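Alr1585 protein (Nostoc sp., PDB 5C2I) probably catalyses peroxide-dependent oxidation of dyes and other substrates as a haem-containing DyP-type peroxidase that assembles as a tetramer of two asymmetric dimers. Local coordinates at residues K59-S64 / Q171-I176; F314-D319 / T323-H328; H330-K333 / G338-A341. The protein carries 1 engineered substitution. All coordinates share one frame; numbering follows the deposited sequence.

Contact 1 (K59-S64 / Q171-I176)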
loop_
_atom_site.group_PDB
_atom_site.type_symbol
_atom_site.label_atom_id
_atom_site.label_comp_id
_atom_site.label_asym_id
_atom_site.label_seq_id
_atom_site.Cartn_x
_atom_site.Cartn_y
_atom_site.Cartn_z
ATOM N N LYS A 59 45.006 0.579 11.868
ATOM C CA LYS A 59 45.352 0.216 10.509
ATOM C C LYS A 59 44.884 -1.191 10.175
ATOM O O LYS A 59 44.378 -1.410 9.047
ATOM C CB LYS A 59 46.835 0.357 10.260
ATOM C CG LYS A 59 47.277 1.797 10.181
ATOM C CD LYS A 59 48.747 1.934 9.878
ATOM C CE LYS A 59 49.117 3.398 9.647
ATOM N NZ LYS A 59 50.554 3.566 9.414
ATOM N N GLN A 60 45.020 -2.114 11.123
ATOM C CA GLN A 60 44.520 -3.465 10.921
ATOM C C GLN A 60 43.001 -3.475 10.715
ATOM O O GLN A 60 42.481 -4.225 9.869
ATOM C CB GLN A 60 44.903 -4.377 12.085
ATOM C CG GLN A 60 46.410 -4.628 12.236
ATOM C CD GLN A 60 46.794 -5.198 13.603
ATOM O OE1 GLN A 60 45.953 -5.626 14.384
ATOM N NE2 GLN A 60 48.088 -5.203 13.884
ATOM N N TRP A 61 42.291 -2.680 11.501
ATOM C CA TRP A 61 40.831 -2.585 11.356
ATOM C C TRP A 61 40.435 -2.036 9.973
ATOM O O TRP A 61 39.560 -2.590 9.284
ATOM C CB TRP A 61 40.183 -1.744 12.470
ATOM C CG TRP A 61 38.730 -1.771 12.274
ATOM C CD1 TRP A 61 37.870 -2.747 12.715
ATOM C CD2 TRP A 61 37.971 -0.893 11.466
ATOM N NE1 TRP A 61 36.613 -2.498 12.247
ATOM C CE2 TRP A 61 36.645 -1.377 11.459
ATOM C CE3 TRP A 61 38.277 0.261 10.740
ATOM C CZ2 TRP A 61 35.615 -0.744 10.744
ATOM C CZ3 TRP A 61 37.245 0.901 10.028
ATOM C CH2 TRP A 61 35.932 0.384 10.036
ATOM N N ILE A 62 41.057 -0.935 9.563
ATOM C CA ILE A 62 40.758 -0.346 8.254
ATOM C C ILE A 62 41.019 -1.367 7.146
ATOM O O ILE A 62 40.225 -1.509 6.212
ATOM C CB ILE A 62 41.601 0.932 8.026
ATOM C CG1 ILE A 62 41.139 2.035 8.990
ATOM C CG2 ILE A 62 41.458 1.431 6.586
ATOM C CD1 ILE A 62 42.063 3.234 9.016
ATOM N N GLN A 63 42.158 -2.048 7.244
ATOM C CA GLN A 63 42.512 -3.090 6.292
ATOM C C GLN A 63 41.400 -4.145 6.204
ATOM O O GLN A 63 40.997 -4.544 5.094
ATOM C CB GLN A 63 43.848 -3.703 6.677
ATOM C CG GLN A 63 44.298 -4.838 5.777
ATOM C CD GLN A 63 45.568 -5.546 6.272
ATOM O OE1 GLN A 63 45.681 -5.957 7.456
ATOM N NE2 GLN A 63 46.502 -5.722 5.396
ATOM N N SER A 64 40.923 -4.610 7.359
ATOM C CA SER A 64 39.899 -5.673 7.377
ATOM C C SER A 64 38.611 -5.139 6.778
ATOM O O SER A 64 37.943 -5.846 6.040
ATOM C CB SER A 64 39.628 -6.236 8.778
ATOM O OG SER A 64 38.882 -5.246 9.526
ATOM N N GLN A 171 31.183 -3.539 16.449
ATOM C CA GLN A 171 31.755 -4.192 17.609
ATOM C C GLN A 171 33.258 -4.086 17.632
ATOM O O GLN A 171 33.810 -3.677 18.655
ATOM C CB GLN A 171 31.346 -5.657 17.711
ATOM C CG GLN A 171 29.868 -5.799 18.031
ATOM C CD GLN A 171 29.588 -6.951 18.952
ATOM O OE1 GLN A 171 30.207 -7.075 20.018
ATOM N NE2 GLN A 171 28.632 -7.758 18.591
ATOM N N LYS A 172 33.914 -4.448 16.527
ATOM C CA LYS A 172 35.373 -4.356 16.498
ATOM C C LYS A 172 35.785 -2.912 16.319
ATOM O O LYS A 172 36.813 -2.495 16.822
ATOM C CB LYS A 172 35.966 -5.242 15.409
ATOM C CG LYS A 172 35.969 -6.707 15.830
ATOM C CD LYS A 172 36.915 -7.569 15.012
ATOM C CE LYS A 172 37.017 -8.944 15.652
ATOM N NZ LYS A 172 37.719 -9.941 14.787
ATOM N N LEU A 173 34.966 -2.146 15.611
ATOM C CA LEU A 173 35.295 -0.749 15.373
ATOM C C LEU A 173 35.431 0.043 16.678
ATOM O O LEU A 173 36.326 0.875 16.824
ATOM C CB LEU A 173 34.263 -0.108 14.449
ATOM C CG LEU A 173 34.375 1.366 14.095
ATOM C CD1 LEU A 173 35.741 1.716 13.531
ATOM C CD2 LEU A 173 33.320 1.756 13.089
ATOM N N ARG A 174 34.511 -0.187 17.610
ATOM C CA ARG A 174 34.489 0.558 18.859
ATOM C C ARG A 174 35.724 0.319 19.693
ATOM O O ARG A 174 36.034 1.130 20.564
ATOM C CB ARG A 174 33.274 0.189 19.703
ATOM C CG ARG A 174 31.996 0.845 19.249
ATOM C CD ARG A 174 30.808 0.451 20.139
ATOM N NE ARG A 174 29.605 1.055 19.571
ATOM C CZ ARG A 174 28.588 0.411 19.011
ATOM N NH1 ARG A 174 28.535 -0.951 18.959
ATOM N NH2 ARG A 174 27.595 1.161 18.497
ATOM N N GLN A 175 36.412 -0.796 19.467
ATOM C CA GLN A 175 37.639 -1.077 20.215
ATOM C C GLN A 175 38.716 -0.055 19.892
ATOM O O GLN A 175 39.538 0.273 20.740
ATOM C CB GLN A 175 38.163 -2.481 19.879
ATOM C CG GLN A 175 37.215 -3.604 20.274
ATOM C CD GLN A 175 37.117 -3.758 21.791
ATOM O OE1 GLN A 175 36.063 -3.533 22.384
ATOM N NE2 GLN A 175 38.227 -4.115 22.419
ATOM N N ILE A 176 38.689 0.445 18.656
ATOM C CA ILE A 176 39.774 1.298 18.154
ATOM C C ILE A 176 39.365 2.733 17.787
ATOM O O ILE A 176 40.209 3.534 17.392
ATOM C CB ILE A 176 40.524 0.597 16.981
ATOM C CG1 ILE A 176 39.599 0.152 15.836
ATOM C CG2 ILE A 176 41.210 -0.653 17.506
ATOM C CD1 ILE A 176 39.330 1.236 14.807
#

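Contact 2 (F314-D319 / T323-H328)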
loop_
_atom_site.group_PDB
_atom_site.type_symbol
_atom_site.label_atom_id
_atom_site.label_comp_id
_atom_site.label_asym_id
_atom_site.label_seq_id
_atom_site.Cartn_x
_atom_site.Cartn_y
_atom_site.Cartn_z
ATOM N N PHE A 314 17.820 21.507 -21.407
ATOM C CA PHE A 314 17.610 22.892 -21.643
ATOM C C PHE A 314 18.854 23.656 -21.347
ATOM O O PHE A 314 19.794 23.154 -20.696
ATOM C CB PHE A 314 16.459 23.425 -20.778
ATOM C CG PHE A 314 16.714 23.376 -19.297
ATOM C CD1 PHE A 314 16.457 22.239 -18.569
ATOM C CD2 PHE A 314 17.255 24.474 -18.638
ATOM C CE1 PHE A 314 16.730 22.185 -17.209
ATOM C CE2 PHE A 314 17.519 24.425 -17.292
ATOM C CZ PHE A 314 17.262 23.268 -16.556
ATOM N N ASN A 315 18.846 24.875 -21.854
ATOM C CA ASN A 315 19.853 25.818 -21.448
ATOM C C ASN A 315 19.079 27.130 -21.292
ATOM O O ASN A 315 17.842 27.144 -21.340
ATOM C CB ASN A 315 21.008 25.854 -22.457
ATOM C CG ASN A 315 20.542 26.149 -23.869
ATOM O OD1 ASN A 315 19.792 27.083 -24.079
ATOM N ND2 ASN A 315 20.925 25.323 -24.828
ATOM N N TYR A 316 19.780 28.224 -21.101
ATOM C CA TYR A 316 19.053 29.467 -20.899
ATOM C C TYR A 316 19.153 30.404 -22.134
ATOM O O TYR A 316 18.863 31.618 -22.042
ATOM C CB TYR A 316 19.604 30.137 -19.658
ATOM C CG TYR A 316 19.417 29.294 -18.404
ATOM C CD1 TYR A 316 18.148 29.010 -17.931
ATOM C CD2 TYR A 316 20.508 28.806 -17.683
ATOM C CE1 TYR A 316 17.968 28.251 -16.780
ATOM C CE2 TYR A 316 20.341 28.021 -16.526
ATOM C CZ TYR A 316 19.081 27.735 -16.092
ATOM O OH TYR A 316 18.912 26.963 -14.950
ATOM N N ASP A 317 19.484 29.828 -23.291
ATOM C CA ASP A 317 19.590 30.574 -24.561
ATOM C C ASP A 317 18.268 31.199 -25.003
ATOM O O ASP A 317 18.292 32.204 -25.697
ATOM C CB ASP A 317 20.152 29.697 -25.715
ATOM C CG ASP A 317 21.628 29.294 -25.517
ATOM O OD1 ASP A 317 22.254 29.611 -24.487
ATOM O OD2 ASP A 317 22.173 28.585 -26.395
ATOM N N GLY A 318 17.123 30.624 -24.637
ATOM C CA GLY A 318 15.814 31.209 -24.886
ATOM C C GLY A 318 15.366 32.174 -23.799
ATOM O O GLY A 318 14.220 32.639 -23.823
ATOM N N ASP A 319 16.280 32.526 -22.894
ATOM C CA ASP A 319 15.960 33.238 -21.649
ATOM C C ASP A 319 17.155 34.100 -21.238
ATOM O O ASP A 319 17.542 34.139 -20.059
ATOM C CB ASP A 319 15.620 32.206 -20.578
ATOM C CG ASP A 319 14.996 32.803 -19.322
ATOM O OD1 ASP A 319 14.523 33.959 -19.339
ATOM O OD2 ASP A 319 14.918 32.032 -18.336
ATOM N N THR A 323 13.999 36.601 -17.641
ATOM C CA THR A 323 12.630 36.921 -17.227
ATOM C C THR A 323 11.725 35.693 -17.047
ATOM O O THR A 323 10.586 35.841 -16.651
ATOM C CB THR A 323 11.953 37.890 -18.223
ATOM O OG1 THR A 323 11.786 37.253 -19.482
ATOM C CG2 THR A 323 12.810 39.155 -18.382
ATOM N N LYS A 324 12.238 34.492 -17.387
ATOM C CA LYS A 324 11.503 33.249 -17.151
ATOM C C LYS A 324 12.110 32.545 -15.925
ATOM O O LYS A 324 11.448 32.399 -14.882
ATOM C CB LYS A 324 11.501 32.385 -18.427
ATOM C CG LYS A 324 10.861 33.080 -19.631
ATOM C CD LYS A 324 11.247 32.379 -20.923
ATOM C CE LYS A 324 10.528 32.908 -22.140
ATOM N NZ LYS A 324 11.142 32.284 -23.338
ATOM N N CYS A 325 13.359 32.121 -16.053
ATOM C CA CYS A 325 14.165 31.679 -14.911
ATOM C C CYS A 325 15.098 32.803 -14.490
ATOM O O CYS A 325 16.069 33.123 -15.206
ATOM C CB CYS A 325 15.000 30.454 -15.248
ATOM S SG CYS A 325 15.893 29.834 -13.788
ATOM N N PRO A 326 14.816 33.425 -13.335
ATOM C CA PRO A 326 15.687 34.491 -12.883
ATOM C C PRO A 326 17.150 34.094 -12.723
ATOM O O PRO A 326 17.465 32.929 -12.436
ATOM C CB PRO A 326 15.093 34.861 -11.506
ATOM C CG PRO A 326 13.635 34.611 -11.692
ATOM C CD PRO A 326 13.623 33.311 -12.495
ATOM N N PHE A 327 18.062 35.087 -12.811
ATOM C CA PHE A 327 19.468 34.806 -12.554
ATOM C C PHE A 327 19.737 34.297 -11.136
ATOM O O PHE A 327 20.712 33.604 -10.891
ATOM C CB PHE A 327 20.309 36.073 -12.812
ATOM C CG PHE A 327 20.488 36.415 -14.277
ATOM C CD1 PHE A 327 21.126 35.540 -15.132
ATOM C CD2 PHE A 327 20.159 37.692 -14.750
ATOM C CE1 PHE A 327 21.347 35.880 -16.470
ATOM C CE2 PHE A 327 20.404 38.054 -16.061
ATOM C CZ PHE A 327 21.004 37.144 -16.925
ATOM N N HIS A 328 18.872 34.637 -10.200
ATOM C CA HIS A 328 19.086 34.195 -8.838
ATOM C C HIS A 328 18.592 32.786 -8.509
ATOM O O HIS A 328 18.899 32.301 -7.436
ATOM C CB HIS A 328 18.460 35.199 -7.844
ATOM C CG HIS A 328 16.969 35.259 -7.941
ATOM N ND1 HIS A 328 16.294 36.330 -8.466
ATOM C CD2 HIS A 328 16.025 34.363 -7.587
ATOM C CE1 HIS A 328 14.993 36.093 -8.428
ATOM N NE2 HIS A 328 14.808 34.905 -7.906
HETATM O O HOH W 1 13.833 36.096 -20.774
#

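Contact 3 (H330-K333 / G338-A341). With HEM (protoporphyrin IX containing Fe), chain E.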
loop_
_atom_site.group_PDB
_atom_site.type_symbol
_atom_site.label_atom_id
_atom_site.label_comp_id
_atom_site.label_asym_id
_atom_site.label_seq_id
_atom_site.Cartn_x
_atom_site.Cartn_y
_atom_site.Cartn_z
ATOM N N HIS A 330 18.050 29.005 -7.864
ATOM C CA HIS A 330 19.070 28.024 -7.469
ATOM C C HIS A 330 19.745 27.284 -8.654
ATOM O O HIS A 330 20.985 27.189 -8.680
ATOM C CB HIS A 330 18.470 27.051 -6.474
ATOM C CG HIS A 330 19.437 26.019 -5.961
ATOM N ND1 HIS A 330 20.598 26.346 -5.294
ATOM C CD2 HIS A 330 19.360 24.666 -5.947
ATOM C CE1 HIS A 330 21.191 25.237 -4.879
ATOM N NE2 HIS A 330 20.451 24.212 -5.251
ATOM N N THR A 331 18.954 26.775 -9.593
ATOM C CA THR A 331 19.519 26.035 -10.729
ATOM C C THR A 331 20.389 26.881 -11.608
ATOM O O THR A 331 21.434 26.433 -12.084
ATOM C CB THR A 331 18.443 25.325 -11.611
ATOM O OG1 THR A 331 17.507 26.280 -12.075
ATOM C CG2 THR A 331 17.722 24.232 -10.828
ATOM N N ARG A 332 20.007 28.134 -11.777
ATOM C CA ARG A 332 20.747 29.011 -12.653
ATOM C C ARG A 332 21.999 29.615 -11.983
ATOM O O ARG A 332 22.983 29.904 -12.666
ATOM C CB ARG A 332 19.827 30.130 -13.168
ATOM C CG ARG A 332 20.412 30.919 -14.331
ATOM C CD ARG A 332 19.365 31.645 -15.129
ATOM N NE ARG A 332 19.951 32.262 -16.302
ATOM C CZ ARG A 332 19.261 32.792 -17.312
ATOM N NH1 ARG A 332 17.935 32.748 -17.354
ATOM N NH2 ARG A 332 19.921 33.266 -18.366
ATOM N N LYS A 333 21.969 29.774 -10.656
ATOM C CA LYS A 333 23.149 30.168 -9.886
ATOM C C LYS A 333 24.206 29.044 -9.836
ATOM O O LYS A 333 25.395 29.291 -10.068
ATOM C CB LYS A 333 22.758 30.483 -8.459
ATOM C CG LYS A 333 22.141 31.856 -8.306
ATOM C CD LYS A 333 23.218 32.943 -8.222
ATOM C CE LYS A 333 22.888 34.082 -7.298
ATOM N NZ LYS A 333 24.062 34.932 -6.953
ATOM N N GLY A 338 26.091 28.296 -19.412
ATOM C CA GLY A 338 26.599 29.257 -20.384
ATOM C C GLY A 338 26.530 30.727 -20.028
ATOM O O GLY A 338 27.137 31.558 -20.740
ATOM N N ASP A 339 25.783 31.098 -18.981
ATOM C CA ASP A 339 25.668 32.558 -18.644
ATOM C C ASP A 339 27.041 33.194 -18.461
ATOM O O ASP A 339 27.227 34.352 -18.838
ATOM C CB ASP A 339 24.865 32.828 -17.350
ATOM C CG ASP A 339 23.378 32.702 -17.522
ATOM O OD1 ASP A 339 22.849 32.778 -18.665
ATOM O OD2 ASP A 339 22.703 32.507 -16.475
ATOM N N THR A 340 27.999 32.480 -17.864
ATOM C CA THR A 340 29.318 33.105 -17.583
ATOM C C THR A 340 30.158 33.259 -18.852
ATOM O O THR A 340 30.953 34.203 -18.981
ATOM C CB THR A 340 30.162 32.375 -16.521
ATOM O OG1 THR A 340 30.686 31.144 -17.056
ATOM C CG2 THR A 340 29.372 32.116 -15.245
ATOM N N ALA A 341 29.909 32.376 -19.815
ATOM C CA ALA A 341 30.588 32.416 -21.094
ATOM C C ALA A 341 30.077 33.535 -21.986
ATOM O O ALA A 341 30.823 34.067 -22.791
ATOM C CB ALA A 341 30.471 31.054 -21.784
HETATM C CHA HEM E . 20.012 21.412 -8.052
HETATM C CHB HEM E . 17.730 21.688 -3.813
HETATM C CHC HEM E . 21.944 22.634 -1.629
HETATM C CHD HEM E . 24.137 22.598 -5.915
HETATM C C1A HEM E . 19.016 21.425 -7.090
HETATM C C2A HEM E . 17.626 21.237 -7.346
HETATM C C3A HEM E . 16.991 21.315 -6.156
HETATM C C4A HEM E . 17.983 21.523 -5.171
HETATM C CMA HEM E . 15.521 21.151 -5.880
HETATM C CAA HEM E . 16.949 20.987 -8.701
HETATM C CBA HEM E . 16.832 19.539 -9.183
HETATM C CGA HEM E . 18.212 18.961 -9.333
HETATM O O1A HEM E . 18.904 19.141 -10.377
HETATM O O2A HEM E . 18.670 18.301 -8.399
HETATM C C1B HEM E . 18.713 21.927 -2.854
HETATM C C2B HEM E . 18.455 22.019 -1.442
HETATM C C3B HEM E . 19.612 22.237 -0.834
HETATM C C4B HEM E . 20.603 22.346 -1.908
HETATM C CMB HEM E . 17.119 21.853 -0.809
HETATM C CAB HEM E . 19.964 22.348 0.603
HETATM C CBB HEM E . 19.240 21.805 1.598
HETATM C C1C HEM E . 22.929 22.764 -2.621
HETATM C C2C HEM E . 24.226 23.193 -2.428
HETATM C C3C HEM E . 24.837 23.204 -3.655
HETATM C C4C HEM E . 23.895 22.749 -4.584
HETATM C CMC HEM E . 24.900 23.531 -1.130
HETATM C CAC HEM E . 26.190 23.621 -4.022
HETATM C CBC HEM E . 26.950 24.520 -3.447
HETATM C C1D HEM E . 23.162 22.146 -6.803
HETATM C C2D HEM E . 23.477 21.914 -8.208
HETATM C C3D HEM E . 22.333 21.631 -8.816
HETATM C C4D HEM E . 21.323 21.645 -7.736
HETATM C CMD HEM E . 24.832 21.998 -8.891
HETATM C CAD HEM E . 22.163 21.277 -10.266
HETATM C CBD HEM E . 21.997 22.498 -11.177
HETATM C CGD HEM E . 21.879 22.050 -12.597
HETATM O O1D HEM E . 20.886 22.434 -13.210
HETATM O O2D HEM E . 22.755 21.313 -13.166
HETATM N NA HEM E . 19.213 21.677 -5.764
HETATM N NB HEM E . 19.962 22.200 -3.067
HETATM N NC HEM E . 22.693 22.585 -3.953
HETATM N ND HEM E . 21.851 22.052 -6.570
HETATM FE FE HEM E . 20.934 22.157 -4.877
HETATM O O HOH W 2 23.905 32.345 -13.910
HETATM O O HOH W 3 21.464 19.947 -4.324
#

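Contact 1 (K59-S64 / Q171-I176)
Trp61 meets Leu173 across this helix pair with the face of its indole. The methyl CD1 of Leu173 stands over the six-membered ring, 3.6 Å from the centroid of the Trp61 benzo ring and only 7° off the normal, which makes a well-centred CH-pi contact. The side chains cross at a slant, and CB of Leu173 comes in beside the same half of the ring, 4.0 Å from CZ2 of Trp61. What puts the indole between the helices is its first torsion: CG lies anti to the backbone N (chi1 -177°), and the ring stretches across toward helix 159-176. Ile176 works at the root of the side chain instead, its CD1 3.9 Å from CB of Trp61, the two chains meeting nearly at right angles. This is the buried, closely fitted half, and Phe96 and Phe65 continue it around the indole. The solvent half is slacker. There Lys172 offers only its CB, near the plane of the ring edge and 4.1 Å from CD1 of Trp61, before its extended chain runs off; Leu142 of the second subunit packs against it. With only CB kept, an alanine here would probably leave Leu173 CD1 without the ring face beneath it and Lys172 CB without the edge it lies against, while Ile176 would lose just the ring-side part of its contact. The axes of the two segments pass 10.2 Å apart at 154°, nearly antiparallel, and Leu173 also reaches Leu48 of strand 42-50. Two antiparallel helices lying on an antiparallel sheet, its four main strands in the order 2-3-1-4, are the ferredoxin-like arrangement of the dimeric alpha+beta barrel domain.

Contact 2 (F314-D319 / T323-H328)
Asp319 turns its carboxylate toward Lys324 and Cys325 through a chi1 of -168°, which swings CG to the side of the carbonyl carbon, while Lys324 sets CG beside its own N (chi1 -59°) and then runs out extended. The two side chains slide past each other in opposite directions, with CB of Lys324 3.4 Å from OD2 of Asp319. The carboxylate takes two successive backbone N-H groups, one on each oxygen. Cys325 N gives to OD2 of Asp319 at 2.8 Å with a nearly straight bond, 164° at the hydrogen, and OD2 accepts through its syn lone pair. Lys324 N gives to OD1 of Asp319 at 3.1 Å, also on the syn side but somewhat out of the carboxylate plane. OD1 has another grip from a water, which in turn is hydrogen-bonded to OG1 of Thr323, and OD2 is met by Thr299. Held from several directions, the group is likely to be fixed in its rotation. At the far end of the lysine, NZ of Lys324 donates to O of Gly318 at 3.1 Å, closing the loop from the other side; its ammonium stands 5.5 Å from OD1 of Asp319, which would probably favour the ionised carboxylate. Inward, SG of Cys325 lies 4.0 Å from CE1 of Tyr316, an oblique sulfur-aromatic contact. Asp317 N bonds to OD1 of Asn315, and Asp319 N to O of Tyr316 at 2.9 Å. The arrangement is an Asx turn running into a type I beta turn, its last aspartate accepting from the backbone of the returning 323-328 segment, in the loop that leads to the haem-ligating helix 330-334.

Contact 3 (H330-K333 / G338-A341)
Arg332 and Asp339 form a side-on, bidentate salt bridge between two short helices, 330-334 and 339-343. NE of Arg332 gives to OD2 of Asp339 at 2.8 Å, almost perfectly straight at 175°; OD2 accepts through its syn lone pair and lies in the guanidinium plane of Arg332. NH2 of Arg332 gives to OD1 of Asp339 at 3.0 Å, again from the syn side though slightly above the carboxylate plane. With the two flat groups 20° apart, the pair is nearly coplanar, and twisting either group would probably strain one of the two bonds. With chi1 near 180° (-167°), the arginine leaves its helix extended and stretches straight out to NE. OD2 has a further partner in a water that also donates to O of Arg332, tying the carboxylate to the first helix's backbone, while OD1 is bridged to Arg342. The carboxylate, buried and surrounded by donors, probably stays ionised. Gly338 is the N-cap of the second helix, and Asp339 is the first residue after it.

Packing here is slight: CG of Arg332 rests 3.5 Å from OD2 of Asp339, and Tyr316 and Phe327 lie against the arginine. Two residues back along the helix is His330, the haem ligand, whose ND1 is hydrogen-bonded to OD2 of Asp418. CG2 of Thr331 touches a haem propionate arm, 4.0 Å from its CAA. On the metal itself, NE2 of His330 binds the iron at 2.1 Å, and a water occupies the opposite side at 2.3 Å from the iron.

Contacts 2 and 3 form one continuous cluster beside the haem, their centres about 8 Å apart. Arg332 is the shared piece: its NH1 forms a salt bridge with OD2 of Asp319 at 3.3 Å and probably a hydrogen bond with O of Cys325 at 2.9 Å, joining the loop to the helix that carries the iron ligand. Tyr316 completes the join, its OH hydrogen-bonded to OG1 of Thr331, its side chain about 5 Å from the haem. Contact 1 belongs to the other barrel domain, across the chain's centre: nearest atoms are about 40 Å from contact 2 and 32 Å from contact 3, so it packs the fold remote from the haem pocket.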